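PDB 3D3Y: peptidase M16 C-terminal domain-containing protein from Enterococcus faecalis, which is of unknown function but is related to the M16 peptidases and probably binds a metal ion. Local coordinates for residues Glu130-Gln133 with Arg134-Asn138; Arg346-Glu349 with Ile350-Thr353; Ala157-Ser160 with Val161-Gln165. All coordinates share one frame; numbering follows the deposited sequence.

Interaction 1 of 3, residues Glu130-Gln133 with Arg134-Asn138; sequences ETFQ and REKEN
The Arg134 guanidinium takes Glu130 OE2 at its edge and in its plane. OE2 stands 3.4 Å from both Arg134 NE and Arg134 NH1, so it sits between two N-H groups. Both bonds are weak, and both belong to one salt bridge. The Glu130 carboxylate is turned 69° out of the guanidinium plane. The Arg134 chain kinks at chi3 (37°), which swings the head back along the helix toward Glu130. Thr131 OG1 comes at the same group obliquely, 3.6 Å from Arg134 NH1, without a hydrogen bond between them; its hydrogen bonds go to Glu128 and Asn53. At the far corner, Arg134 NH2 makes a shorter bridge to Glu135 OE2 (2.8 Å), and it also bonds Thr52 of helix 40-52. The head is therefore held at several corners, which probably limits its rotation.

The Phe132 ring is met obliquely by the aliphatic part of Lys136, with Phe132 CE2 3.7 Å from Lys136 CD. The lysine chain runs extended past the ring, and its NZ bonds the carbonyls of Ala181 and Glu183.

Gln133 and Glu137 lie side by side and point the same way, their amide and carboxylate planes 6° apart. The touch is Gln133 CG to Glu137 OE2 at 3.5 Å.

Four i to i+4 backbone bonds run from Arg134 N to Glu130 O through Glu137 N to Gln133 O. These features mark the amphipathic start of helix 129-148: Phe132 buried against helices 40-52 and 185-198, and a Glu130-Arg134-Glu135 salt-bridge network along one flank.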
loop_
_atom_site.group_PDB
_atom_site.type_symbol
_atom_site.label_atom_id
_atom_site.label_comp_id
_atom_site.label_asym_id
_atom_site.label_seq_id
_atom_site.Cartn_x
_atom_site.Cartn_y
_atom_site.Cartn_z
ATOM N N GLU A 130 -10.325 28.307 -2.747
ATOM C CA GLU A 130 -9.340 28.474 -1.699
ATOM C C GLU A 130 -8.903 27.121 -1.243
ATOM O O GLU A 130 -7.704 26.857 -1.077
ATOM C CB GLU A 130 -9.893 29.259 -0.516
ATOM C CG GLU A 130 -8.794 29.693 0.459
ATOM C CD GLU A 130 -9.092 29.328 1.925
ATOM O OE1 GLU A 130 -9.960 30.009 2.542
ATOM O OE2 GLU A 130 -8.432 28.366 2.450
ATOM N N THR A 131 -9.882 26.241 -1.050
ATOM C CA THR A 131 -9.603 24.907 -0.546
ATOM C C THR A 131 -8.771 24.152 -1.566
ATOM O O THR A 131 -7.801 23.465 -1.203
ATOM C CB THR A 131 -10.903 24.091 -0.267
ATOM O OG1 THR A 131 -11.661 24.705 0.792
ATOM C CG2 THR A 131 -10.557 22.660 0.112
ATOM N N PHE A 132 -9.135 24.281 -2.842
ATOM C CA PHE A 132 -8.433 23.554 -3.878
ATOM C C PHE A 132 -6.962 23.966 -3.973
ATOM O O PHE A 132 -6.064 23.138 -4.040
ATOM C CB PHE A 132 -9.080 23.751 -5.272
ATOM C CG PHE A 132 -8.343 23.007 -6.323
ATOM C CD1 PHE A 132 -8.545 21.634 -6.447
ATOM C CD2 PHE A 132 -7.339 23.638 -7.089
ATOM C CE1 PHE A 132 -7.822 20.897 -7.365
ATOM C CE2 PHE A 132 -6.596 22.902 -8.023
ATOM C CZ PHE A 132 -6.840 21.532 -8.149
ATOM N N GLN A 133 -6.716 25.263 -4.038
ATOM C CA GLN A 133 -5.345 25.738 -4.170
ATOM C C GLN A 133 -4.475 25.343 -2.970
ATOM O O GLN A 133 -3.332 24.903 -3.153
ATOM C CB GLN A 133 -5.373 27.243 -4.372
ATOM C CG GLN A 133 -4.064 28.002 -4.213
ATOM C CD GLN A 133 -4.356 29.350 -3.589
ATOM O OE1 GLN A 133 -4.689 29.427 -2.386
ATOM N NE2 GLN A 133 -4.301 30.413 -4.398
ATOM N N ARG A 134 -5.015 25.492 -1.756
ATOM C CA ARG A 134 -4.330 25.061 -0.543
ATOM C C ARG A 134 -3.934 23.584 -0.600
ATOM O O ARG A 134 -2.772 23.244 -0.315
ATOM C CB ARG A 134 -5.186 25.320 0.695
ATOM C CG ARG A 134 -4.593 24.705 2.002
ATOM C CD ARG A 134 -5.232 25.285 3.285
ATOM N NE ARG A 134 -6.679 25.557 3.151
ATOM C CZ ARG A 134 -7.653 24.646 3.236
ATOM N NH1 ARG A 134 -8.921 25.027 3.097
ATOM N NH2 ARG A 134 -7.377 23.361 3.459
ATOM N N GLU A 135 -4.880 22.710 -0.956
ATOM C CA GLU A 135 -4.594 21.256 -0.977
ATOM C C GLU A 135 -3.640 20.848 -2.100
ATOM O O GLU A 135 -2.825 19.925 -1.938
ATOM C CB GLU A 135 -5.885 20.425 -1.069
ATOM C CG GLU A 135 -6.774 20.476 0.190
ATOM C CD GLU A 135 -5.975 20.308 1.470
ATOM O OE1 GLU A 135 -5.077 19.453 1.511
ATOM O OE2 GLU A 135 -6.217 21.060 2.438
ATOM N N LYS A 136 -3.746 21.537 -3.234
ATOM C CA LYS A 136 -2.828 21.318 -4.351
ATOM C C LYS A 136 -1.378 21.678 -3.924
ATOM O O LYS A 136 -0.447 20.889 -4.130
ATOM C CB LYS A 136 -3.250 22.131 -5.565
ATOM C CG LYS A 136 -2.380 21.846 -6.816
ATOM C CD LYS A 136 -2.905 22.553 -8.083
ATOM C CE LYS A 136 -1.964 22.295 -9.268
ATOM N NZ LYS A 136 -2.491 22.942 -10.547
ATOM N N GLU A 137 -1.214 22.868 -3.348
ATOM C CA GLU A 137 0.060 23.314 -2.786
ATOM C C GLU A 137 0.579 22.334 -1.719
ATOM O O GLU A 137 1.777 22.041 -1.720
ATOM C CB GLU A 137 -0.089 24.712 -2.176
ATOM C CG GLU A 137 -0.252 25.830 -3.195
ATOM C CD GLU A 137 -0.608 27.191 -2.576
ATOM O OE1 GLU A 137 -0.855 27.286 -1.348
ATOM O OE2 GLU A 137 -0.665 28.171 -3.342
ATOM N N ASN A 138 -0.304 21.830 -0.836
ATOM C CA ASN A 138 0.081 20.850 0.201
ATOM C C ASN A 138 0.579 19.546 -0.402
ATOM O O ASN A 138 1.592 19.013 0.035
ATOM C CB ASN A 138 -1.067 20.503 1.171
ATOM C CG ASN A 138 -1.410 21.650 2.118
ATOM O OD1 ASN A 138 -0.715 22.657 2.146
ATOM N ND2 ASN A 138 -2.502 21.504 2.871
#

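Interaction 2 of 3, residues Arg346-Glu349 with Ile350-Thr353; sequences RELE and IEQT
Ile350 N reaches Arg346 O by a weak 3.4 Å bond, and after it the regular i to i+4 ladder sets in with Glu351 N to Glu347 O and Gln352 N to Leu348 O. These are the first two turns of helix 347-364, with Arg346 at the N-cap. Glu349, three residues after the N-cap, turns its side chain back to the helix start: its OE1 accepts the backbone N-H of Arg346 at 2.7 Å through the anti lone pair, in a nearly straight bond (168°). Glu349 OE2 is bridged to Lys289, so both oxygens of this carboxylate are engaged.

Ile350 faces inward, onto Ile281 of helix 272-284 and Ile400 of helix 400-409. Ile350 CD1 crosses the end of Glu347, 4.0 Å from both Glu347 OE1 and Glu347 OE2. On the outer side, Leu348 crosses Gln352, and the branch carbon Leu348 CG sits 3.6 Å from Gln352 OE1. Leu348 CG is anti to the backbone N (chi1 -176°), which carries the branch along the helix toward the glutamine. The carboxylates of Glu347 and Glu351 come fairly near each other, and their like charges probably disfavour that approach.

Thr353 is buried and also bonds His287. Its OG1 donates to Glu349 O at 2.7 Å, while Thr353 N reaches the same oxygen from the opposite face of the carbonyl plane.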
loop_
_atom_site.group_PDB
_atom_site.type_symbol
_atom_site.label_atom_id
_atom_site.label_comp_id
_atom_site.label_asym_id
_atom_site.label_seq_id
_atom_site.Cartn_x
_atom_site.Cartn_y
_atom_site.Cartn_z
ATOM N N ARG A 346 22.854 -21.581 6.694
ATOM C CA ARG A 346 23.075 -22.125 8.021
ATOM C C ARG A 346 21.748 -22.277 8.734
ATOM O O ARG A 346 20.814 -21.524 8.467
ATOM C CB ARG A 346 23.960 -21.175 8.826
ATOM C CG ARG A 346 25.346 -20.957 8.217
ATOM C CD ARG A 346 26.069 -19.771 8.869
ATOM N NE ARG A 346 25.820 -19.648 10.318
ATOM C CZ ARG A 346 26.157 -20.545 11.255
ATOM N NH1 ARG A 346 25.867 -20.295 12.533
ATOM N NH2 ARG A 346 26.760 -21.695 10.931
ATOM N N GLU A 347 21.688 -23.214 9.676
ATOM C CA GLU A 347 20.480 -23.400 10.467
ATOM C C GLU A 347 20.029 -22.134 11.168
ATOM O O GLU A 347 18.849 -21.848 11.215
ATOM C CB GLU A 347 20.641 -24.540 11.463
ATOM C CG GLU A 347 20.284 -25.907 10.856
ATOM C CD GLU A 347 19.037 -25.870 9.942
ATOM O OE1 GLU A 347 17.984 -25.311 10.374
ATOM O OE2 GLU A 347 19.127 -26.404 8.799
ATOM N N LEU A 348 20.970 -21.357 11.681
ATOM C CA LEU A 348 20.609 -20.160 12.418
ATOM C C LEU A 348 20.009 -19.098 11.484
ATOM O O LEU A 348 19.051 -18.432 11.851
ATOM C CB LEU A 348 21.807 -19.617 13.216
ATOM C CG LEU A 348 21.489 -18.403 14.102
ATOM C CD1 LEU A 348 20.563 -18.780 15.294
ATOM C CD2 LEU A 348 22.772 -17.704 14.598
ATOM N N GLU A 349 20.561 -18.947 10.277
ATOM C CA GLU A 349 19.947 -18.072 9.269
ATOM C C GLU A 349 18.436 -18.338 9.093
ATOM O O GLU A 349 17.628 -17.415 9.167
ATOM C CB GLU A 349 20.668 -18.199 7.916
ATOM C CG GLU A 349 22.048 -17.561 7.921
ATOM C CD GLU A 349 22.762 -17.752 6.614
ATOM O OE1 GLU A 349 22.886 -18.900 6.157
ATOM O OE2 GLU A 349 23.230 -16.755 6.057
ATOM N N ILE A 350 18.064 -19.594 8.874
ATOM C CA ILE A 350 16.648 -19.948 8.621
ATOM C C ILE A 350 15.815 -19.780 9.880
ATOM O O ILE A 350 14.708 -19.236 9.808
ATOM C CB ILE A 350 16.474 -21.402 8.138
ATOM C CG1 ILE A 350 17.374 -21.702 6.964
ATOM C CG2 ILE A 350 15.037 -21.677 7.662
ATOM C CD1 ILE A 350 17.837 -23.114 7.012
ATOM N N GLU A 351 16.344 -20.254 11.010
ATOM C CA GLU A 351 15.629 -20.260 12.286
ATOM C C GLU A 351 15.342 -18.819 12.719
ATOM O O GLU A 351 14.214 -18.490 13.102
ATOM C CB GLU A 351 16.455 -20.967 13.393
ATOM C CG GLU A 351 16.568 -22.514 13.279
ATOM C CD GLU A 351 17.433 -23.166 14.415
ATOM O OE1 GLU A 351 18.192 -22.444 15.137
ATOM O OE2 GLU A 351 17.338 -24.410 14.590
ATOM N N GLN A 352 16.361 -17.957 12.646
ATOM C CA GLN A 352 16.162 -16.545 12.961
ATOM C C GLN A 352 15.172 -15.862 12.030
ATOM O O GLN A 352 14.368 -15.064 12.470
ATOM C CB GLN A 352 17.482 -15.772 12.933
ATOM C CG GLN A 352 18.284 -15.909 14.191
ATOM C CD GLN A 352 19.308 -14.797 14.277
ATOM O OE1 GLN A 352 20.442 -14.968 13.832
ATOM N NE2 GLN A 352 18.896 -13.625 14.788
ATOM N N THR A 353 15.229 -16.189 10.742
ATOM C CA THR A 353 14.272 -15.633 9.772
ATOM C C THR A 353 12.840 -16.063 10.109
ATOM O O THR A 353 11.949 -15.220 10.158
ATOM C CB THR A 353 14.647 -16.029 8.340
ATOM O OG1 THR A 353 15.964 -15.526 8.069
ATOM C CG2 THR A 353 13.635 -15.491 7.326
#

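Interaction 3 of 3, residues Ala157-Ser160 with Val161-Gln165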
loop_
_atom_site.group_PDB
_atom_site.type_symbol
_atom_site.label_atom_id
_atom_site.label_comp_id
_atom_site.label_asym_id
_atom_site.label_seq_id
_atom_site.Cartn_x
_atom_site.Cartn_y
_atom_site.Cartn_z
ATOM N N ALA A 157 12.624 5.355 -8.666
ATOM C CA ALA A 157 13.286 5.364 -9.962
ATOM C C ALA A 157 13.565 3.937 -10.423
ATOM O O ALA A 157 13.459 3.634 -11.610
ATOM C CB ALA A 157 14.596 6.171 -9.924
ATOM N N LEU A 158 13.945 3.071 -9.487
ATOM C CA LEU A 158 14.131 1.665 -9.819
ATOM C C LEU A 158 12.817 1.090 -10.345
ATOM O O LEU A 158 12.795 0.410 -11.362
ATOM C CB LEU A 158 14.589 0.869 -8.585
ATOM C CG LEU A 158 14.687 -0.651 -8.762
ATOM C CD1 LEU A 158 15.849 -0.976 -9.686
ATOM C CD2 LEU A 158 14.865 -1.289 -7.383
ATOM N N GLN A 159 11.737 1.353 -9.621
ATOM C CA GLN A 159 10.418 0.892 -10.058
ATOM C C GLN A 159 10.025 1.380 -11.465
ATOM O O GLN A 159 9.460 0.604 -12.271
ATOM C CB GLN A 159 9.369 1.197 -8.992
ATOM C CG GLN A 159 9.528 0.267 -7.785
ATOM C CD GLN A 159 8.435 0.418 -6.721
ATOM O OE1 GLN A 159 7.262 0.633 -7.030
ATOM N NE2 GLN A 159 8.824 0.251 -5.467
ATOM N N SER A 160 10.352 2.643 -11.789
ATOM C CA SER A 160 10.082 3.177 -13.142
ATOM C C SER A 160 10.800 2.385 -14.218
ATOM O O SER A 160 10.259 2.206 -15.302
ATOM C CB SER A 160 10.505 4.640 -13.295
ATOM O OG SER A 160 9.606 5.477 -12.607
ATOM N N VAL A 161 12.018 1.930 -13.923
ATOM C CA VAL A 161 12.808 1.148 -14.868
ATOM C C VAL A 161 12.214 -0.247 -14.945
ATOM O O VAL A 161 11.884 -0.720 -16.044
ATOM C CB VAL A 161 14.303 1.063 -14.486
ATOM C CG1 VAL A 161 15.079 0.225 -15.525
ATOM C CG2 VAL A 161 14.888 2.462 -14.423
ATOM N N TYR A 162 12.047 -0.888 -13.788
ATOM C CA TYR A 162 11.499 -2.264 -13.769
ATOM C C TYR A 162 10.160 -2.348 -14.521
ATOM O O TYR A 162 9.952 -3.253 -15.338
ATOM C CB TYR A 162 11.375 -2.836 -12.325
ATOM C CG TYR A 162 10.817 -4.260 -12.315
ATOM C CD1 TYR A 162 11.656 -5.352 -12.506
ATOM C CD2 TYR A 162 9.438 -4.501 -12.195
ATOM C CE1 TYR A 162 11.155 -6.663 -12.526
ATOM C CE2 TYR A 162 8.922 -5.822 -12.225
ATOM C CZ TYR A 162 9.790 -6.885 -12.383
ATOM O OH TYR A 162 9.308 -8.190 -12.419
ATOM N N PHE A 163 9.265 -1.399 -14.242
ATOM C CA PHE A 163 7.911 -1.361 -14.836
ATOM C C PHE A 163 7.786 -0.478 -16.076
ATOM O O PHE A 163 6.718 0.055 -16.383
ATOM C CB PHE A 163 6.913 -0.874 -13.786
ATOM C CG PHE A 163 6.759 -1.812 -12.614
ATOM C CD1 PHE A 163 6.083 -3.037 -12.773
ATOM C CD2 PHE A 163 7.256 -1.461 -11.351
ATOM C CE1 PHE A 163 5.912 -3.907 -11.697
ATOM C CE2 PHE A 163 7.104 -2.329 -10.252
ATOM C CZ PHE A 163 6.425 -3.561 -10.432
ATOM N N ASN A 164 8.882 -0.322 -16.779
ATOM C CA ASN A 164 8.958 0.648 -17.855
ATOM C C ASN A 164 8.006 0.278 -18.980
ATOM O O ASN A 164 7.594 1.141 -19.745
ATOM C CB ASN A 164 10.387 0.726 -18.368
ATOM C CG ASN A 164 10.669 2.004 -19.121
ATOM O OD1 ASN A 164 9.913 2.981 -19.023
ATOM N ND2 ASN A 164 11.772 2.017 -19.876
ATOM N N GLN A 165 7.630 -0.998 -19.069
ATOM C CA GLN A 165 6.701 -1.399 -20.133
ATOM C C GLN A 165 5.245 -0.980 -19.810
ATOM O O GLN A 165 4.373 -1.018 -20.688
ATOM C CB GLN A 165 6.837 -2.884 -20.495
ATOM C CG GLN A 165 6.682 -3.868 -19.343
ATOM C CD GLN A 165 6.883 -5.315 -19.788
ATOM O OE1 GLN A 165 7.924 -5.952 -19.501
ATOM N NE2 GLN A 165 5.878 -5.848 -20.515
#
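Tyr162 N meets Leu158 O at 2.9 Å in an almost straight bond (178°), in the last turn of helix 150-162, which lies against the sheet of the C-terminal half of the chain. Among the other backbone bonds, Phe163 N meets Gln159 O at 2.8 Å. Val161 N is shared: it bonds Ala157 O at 3.2 Å and, weakly, Leu158 O. Phe163 is the first residue to leave helical backbone angles. Beyond it, Asn164 N turns back to Val161 O in place of a bond to Ser160 O.

Van der Waals contacts follow. Val161 CG2 rests 3.4 Å from Ala157 O, and Val161, Leu158 and Tyr162 pack on strands 244-251, 255-262 and 411-421 of the sheet.

Aromatic contacts involve Tyr162 and Phe163. Tyr162 CD2 stands 3.4 Å above the plane of the Phe163 ring, over its centre, so an edge of the tyrosine meets a face of the phenylalanine. Around this pair, Phe314 meets Phe163 edge-to-face, and Arg240 makes a cation-pi contact with Tyr162.

Polar side chains bond elsewhere: Gln159 OE1 to Arg312, Asn164 OD1 to Lys170.

The Phe163 ring is folded back along the helix, its CG anti to the carbonyl carbon (chi1 -65°). Gln159 O lies at the ring edge, near the ring plane, 3.2 Å from Phe163 CD2.

How the interactions relate
From the N terminus the order is interaction 1, interaction 3, interaction 2. Each joins adjoining residues within one turn or two, so none closes a long loop, and none nests in or crosses another. Interaction 1 opens helix 129-148, beside helices 40-52 and 185-198. The next helix, 150-162, ends at interaction 3, whose centre is about 30 Å from that of interaction 1, against the sheet that includes strands 244-251 and 411-421. Interaction 2 starts helix 347-364, beside helices 272-284 and 400-409. Its centre is about 51 Å from that of interaction 1, on the opposite side of the chain's centre. The consecutive helices 129-148 and 150-162 thus run from helices 40-52 and 185-198 to that sheet.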